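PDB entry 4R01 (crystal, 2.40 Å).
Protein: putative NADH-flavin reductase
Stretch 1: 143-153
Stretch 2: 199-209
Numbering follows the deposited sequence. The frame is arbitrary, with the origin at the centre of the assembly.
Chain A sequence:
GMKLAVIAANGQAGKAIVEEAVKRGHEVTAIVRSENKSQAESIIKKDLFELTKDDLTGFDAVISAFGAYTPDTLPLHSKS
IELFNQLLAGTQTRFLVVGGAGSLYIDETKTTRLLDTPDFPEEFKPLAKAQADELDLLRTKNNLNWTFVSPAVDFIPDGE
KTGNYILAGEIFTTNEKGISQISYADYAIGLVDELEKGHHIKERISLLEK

Stretch 1 (143-153) NLNWTFVSPAV
Stretch 2, residues 199-209: HHIKERISLLE

Strands within residues 143-153 and 199-209 run parallel, their axes approaching to 4.6 Å with an angle of 25° between their N-to-C directions, and the two stretches bury 777 Å² in total. The register pairs Phe148 with Arg204 (CA to CA 4.4 Å), Val149 with Ile205 (5.1 Å) and Ser150 with Ser206 (4.5 Å). Backbone torsions through Ser150 are extended, at -84/122, -110/93 and -73/133 for Phe148, Val149 and Ser150; opposite them, Arg204, Ile205 and Ser206 adopt -105/133, -110/166 and -135/151.

The hydrogen bonds follow the staggered parallel pattern, in which alternate residues of the first strand use both their amide and their carbonyl. Phe148 O accepts from Ile205 N at 2.9 Å, Ile205 O accepts from Ser150 N at 2.9 Å, and Ser150 O accepts from Leu207 N at 2.9 Å. Toward the N-terminal end the ladder loosens: the bond from Phe148 N to Glu203 O is weak, at 3.3 Å. CA-H...O contacts supplement these carbonyls, with Arg204 CA 3.2 Å from Phe148 O and Ser206 CA 3.2 Å from Ser150 O.

Before the regular pairing, Lys202 takes a left-handed conformation (58/43), and its N donates to Trp146 O at 2.7 Å. Its CA sits over the Trp146 five-membered ring, 3.7 Å from the centroid and 16° off the normal; the indole has chi1 61° (p) and chi2 -91°. Lys202 CG, placed by chi1 m, lies 3.3 Å from Leu144 O; beyond it the side chain is extended (t, t, t). Thr147, chi1 m, donates from OG1 to His200 O at 2.6 Å, so a side-chain hydroxyl satisfies a carbonyl in the loop preceding the second strand.

At the other end, Ala152 N approaches Leu207 O at 3.3 Å, but the angle is too poor for a hydrogen bond. A water instead donates to Leu207 O at 2.6 Å and, weakly, to Pro151 O at 2.9 Å, linking the two stretches where direct pairing stops.

Side chains alternate between the sheet faces. Val149 (t) and Ile205 (p, t) share one, with Val149 CG2 4.1 Å from Ile205 CG1; Val149 CG1 also meets Leu207 CD1 at 3.7 Å, Leu207 being m, t. The other face carries Phe148 (t, chi2 78°), Arg204 (t, t, p, chi4 180°), Ser150 (m) and Ser206 (p). Arg204 CD lies at the edge of the Phe148 ring and 3.2 Å from Ser150 OG. The Arg204 guanidinium nitrogens and both serine hydroxyls are hydrogen-bonded elsewhere in the structure.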

# COMPACT_ATOMS: atom_id res chain seq x y z
N ASN A 143 -4.84 38.79 4.46
CA ASN A 143 -6.05 39.44 4.95
C ASN A 143 -7.33 38.74 4.49
O ASN A 143 -8.38 39.37 4.36
CB ASN A 143 -6.07 40.90 4.49
CG ASN A 143 -4.82 41.65 4.88
OD1 ASN A 143 -3.91 41.83 4.07
ND2 ASN A 143 -4.75 42.07 6.14
N LEU A 144 -7.23 37.44 4.27
CA LEU A 144 -8.38 36.64 3.85
C LEU A 144 -8.66 35.53 4.85
O LEU A 144 -7.78 34.74 5.17
CB LEU A 144 -8.15 36.06 2.46
CG LEU A 144 -9.30 35.23 1.87
CD1 LEU A 144 -10.54 36.10 1.68
CD2 LEU A 144 -8.89 34.58 0.56
N ASN A 145 -9.90 35.47 5.33
CA ASN A 145 -10.30 34.42 6.26
C ASN A 145 -10.67 33.14 5.51
O ASN A 145 -11.85 32.79 5.42
CB ASN A 145 -11.48 34.88 7.12
CG ASN A 145 -11.12 36.06 8.00
OD1 ASN A 145 -9.98 36.19 8.45
ND2 ASN A 145 -12.09 36.93 8.26
N TRP A 146 -9.66 32.45 4.99
CA TRP A 146 -9.88 31.28 4.15
C TRP A 146 -9.78 29.98 4.92
O TRP A 146 -9.11 29.90 5.95
CB TRP A 146 -8.89 31.28 2.98
CG TRP A 146 -7.45 31.21 3.40
CD1 TRP A 146 -6.62 32.27 3.64
CD2 TRP A 146 -6.67 30.03 3.62
NE1 TRP A 146 -5.37 31.82 4.00
CE2 TRP A 146 -5.38 30.45 3.99
CE3 TRP A 146 -6.94 28.67 3.53
CZ2 TRP A 146 -4.35 29.55 4.28
CZ3 TRP A 146 -5.92 27.77 3.82
CH2 TRP A 146 -4.64 28.22 4.19
N THR A 147 -10.44 28.95 4.40
CA THR A 147 -10.30 27.60 4.94
C THR A 147 -10.41 26.58 3.81
O THR A 147 -11.46 26.42 3.19
CB THR A 147 -11.37 27.29 6.01
OG1 THR A 147 -11.21 28.19 7.11
CG2 THR A 147 -11.21 25.86 6.52
N PHE A 148 -9.29 25.91 3.54
CA PHE A 148 -9.23 24.87 2.51
C PHE A 148 -9.70 23.55 3.10
O PHE A 148 -9.13 23.06 4.08
CB PHE A 148 -7.80 24.75 1.98
CG PHE A 148 -7.71 24.16 0.60
CD1 PHE A 148 -7.98 24.94 -0.52
CD2 PHE A 148 -7.33 22.84 0.41
CE1 PHE A 148 -7.89 24.42 -1.79
CE2 PHE A 148 -7.24 22.31 -0.86
CZ PHE A 148 -7.52 23.10 -1.97
N VAL A 149 -10.73 22.96 2.50
CA VAL A 149 -11.28 21.72 3.04
C VAL A 149 -11.00 20.53 2.13
O VAL A 149 -11.75 20.25 1.20
CB VAL A 149 -12.80 21.84 3.26
CG1 VAL A 149 -13.32 20.61 3.98
CG2 VAL A 149 -13.11 23.09 4.06
N SER A 150 -9.90 19.83 2.42
CA SER A 150 -9.52 18.66 1.65
C SER A 150 -10.43 17.47 1.95
O SER A 150 -10.71 17.18 3.11
CB SER A 150 -8.06 18.28 1.94
OG SER A 150 -7.17 19.15 1.28
N PRO A 151 -10.90 16.79 0.90
CA PRO A 151 -11.67 15.56 1.08
C PRO A 151 -10.72 14.38 1.24
O PRO A 151 -9.51 14.57 1.28
CB PRO A 151 -12.46 15.46 -0.23
CG PRO A 151 -11.53 16.05 -1.24
CD PRO A 151 -10.73 17.13 -0.52
N ALA A 152 -11.27 13.17 1.33
CA ALA A 152 -10.44 11.98 1.42
C ALA A 152 -9.90 11.62 0.05
O ALA A 152 -10.27 12.24 -0.95
CB ALA A 152 -11.23 10.82 2.00
N VAL A 153 -9.01 10.63 -0.00
CA VAL A 153 -8.43 10.19 -1.26
C VAL A 153 -9.51 9.71 -2.21
O VAL A 153 -9.57 10.12 -3.37
CB VAL A 153 -7.41 9.06 -1.04
CG1 VAL A 153 -6.95 8.48 -2.37
CG2 VAL A 153 -6.23 9.58 -0.23
N HIS A 199 -13.35 26.43 14.15
CA HIS A 199 -12.09 26.89 14.64
C HIS A 199 -11.20 27.52 13.60
O HIS A 199 -10.66 28.58 13.81
CB HIS A 199 -11.36 25.71 15.29
CG HIS A 199 -12.12 25.08 16.41
ND1 HIS A 199 -12.19 25.64 17.66
CD2 HIS A 199 -12.87 23.96 16.45
CE1 HIS A 199 -12.95 24.89 18.44
NE2 HIS A 199 -13.37 23.86 17.73
N HIS A 200 -11.11 26.88 12.45
CA HIS A 200 -9.93 26.92 11.61
C HIS A 200 -9.83 27.95 10.54
O HIS A 200 -10.18 27.72 9.41
CB HIS A 200 -9.75 25.56 10.97
CG HIS A 200 -9.89 24.43 11.92
ND1 HIS A 200 -11.10 23.86 12.22
CD2 HIS A 200 -8.96 23.74 12.62
CE1 HIS A 200 -10.91 22.88 13.08
NE2 HIS A 200 -9.63 22.79 13.33
N ILE A 201 -9.24 29.07 10.88
CA ILE A 201 -9.17 30.21 9.97
C ILE A 201 -7.76 30.33 9.39
O ILE A 201 -6.77 30.21 10.12
CB ILE A 201 -9.56 31.51 10.69
CG1 ILE A 201 -10.87 31.32 11.45
CG2 ILE A 201 -9.67 32.66 9.69
CD1 ILE A 201 -12.03 30.87 10.58
N LYS A 202 -7.68 30.57 8.09
CA LYS A 202 -6.41 30.68 7.36
C LYS A 202 -5.58 29.40 7.49
O LYS A 202 -4.37 29.46 7.69
CB LYS A 202 -5.61 31.88 7.84
CG LYS A 202 -6.35 33.21 7.75
CD LYS A 202 -5.45 34.36 8.17
CE LYS A 202 -6.22 35.65 8.31
NZ LYS A 202 -5.32 36.76 8.71
N GLU A 203 -6.24 28.25 7.38
CA GLU A 203 -5.54 26.97 7.39
C GLU A 203 -6.38 25.91 6.69
O GLU A 203 -7.55 26.13 6.37
CB GLU A 203 -5.21 26.54 8.82
CG GLU A 203 -6.38 26.59 9.79
CD GLU A 203 -6.03 26.03 11.15
OE1 GLU A 203 -5.72 24.82 11.24
OE2 GLU A 203 -6.07 26.79 12.14
N ARG A 204 -5.78 24.75 6.44
CA ARG A 204 -6.49 23.66 5.78
C ARG A 204 -6.87 22.54 6.74
O ARG A 204 -6.05 22.08 7.53
CB ARG A 204 -5.67 23.06 4.64
CG ARG A 204 -6.23 21.70 4.23
CD ARG A 204 -5.43 21.02 3.17
NE ARG A 204 -4.07 20.72 3.59
CZ ARG A 204 -3.20 20.12 2.80
NH1 ARG A 204 -3.57 19.76 1.57
NH2 ARG A 204 -1.96 19.87 3.22
N ILE A 205 -8.12 22.11 6.64
CA ILE A 205 -8.57 20.91 7.33
C ILE A 205 -8.85 19.80 6.32
O ILE A 205 -8.93 20.06 5.12
CB ILE A 205 -9.84 21.18 8.15
CG1 ILE A 205 -10.95 21.71 7.24
CG2 ILE A 205 -9.55 22.17 9.27
CD1 ILE A 205 -12.24 22.01 7.96
N SER A 206 -8.99 18.58 6.81
CA SER A 206 -9.31 17.45 5.94
C SER A 206 -10.40 16.59 6.56
O SER A 206 -10.54 16.52 7.78
CB SER A 206 -8.06 16.61 5.66
OG SER A 206 -7.45 16.19 6.87
N LEU A 207 -11.19 15.93 5.71
CA LEU A 207 -12.32 15.13 6.16
C LEU A 207 -12.26 13.71 5.62
O LEU A 207 -11.72 13.48 4.54
CB LEU A 207 -13.64 15.80 5.74
CG LEU A 207 -13.90 17.18 6.34
CD1 LEU A 207 -15.11 17.83 5.69
CD2 LEU A 207 -14.09 17.07 7.84
N LEU A 208 -12.81 12.76 6.38
CA LEU A 208 -12.80 11.36 5.97
C LEU A 208 -13.80 10.55 6.79
O LEU A 208 -14.19 10.97 7.87
CB LEU A 208 -11.38 10.78 6.08
CG LEU A 208 -10.61 10.66 7.41
CD1 LEU A 208 -10.88 9.33 8.13
CD2 LEU A 208 -9.12 10.93 7.22
N GLU A 209 -14.21 9.40 6.26
CA GLU A 209 -15.26 8.58 6.86
C GLU A 209 -14.79 7.86 8.13
O GLU A 209 -13.60 7.60 8.30
CB GLU A 209 -15.77 7.55 5.85
CG GLU A 209 -17.03 6.81 6.27
CD GLU A 209 -17.35 5.64 5.34
OE1 GLU A 209 -17.93 4.64 5.81
OE2 GLU A 209 -17.00 5.73 4.15
O HOH W 1 -9.19 13.68 4.07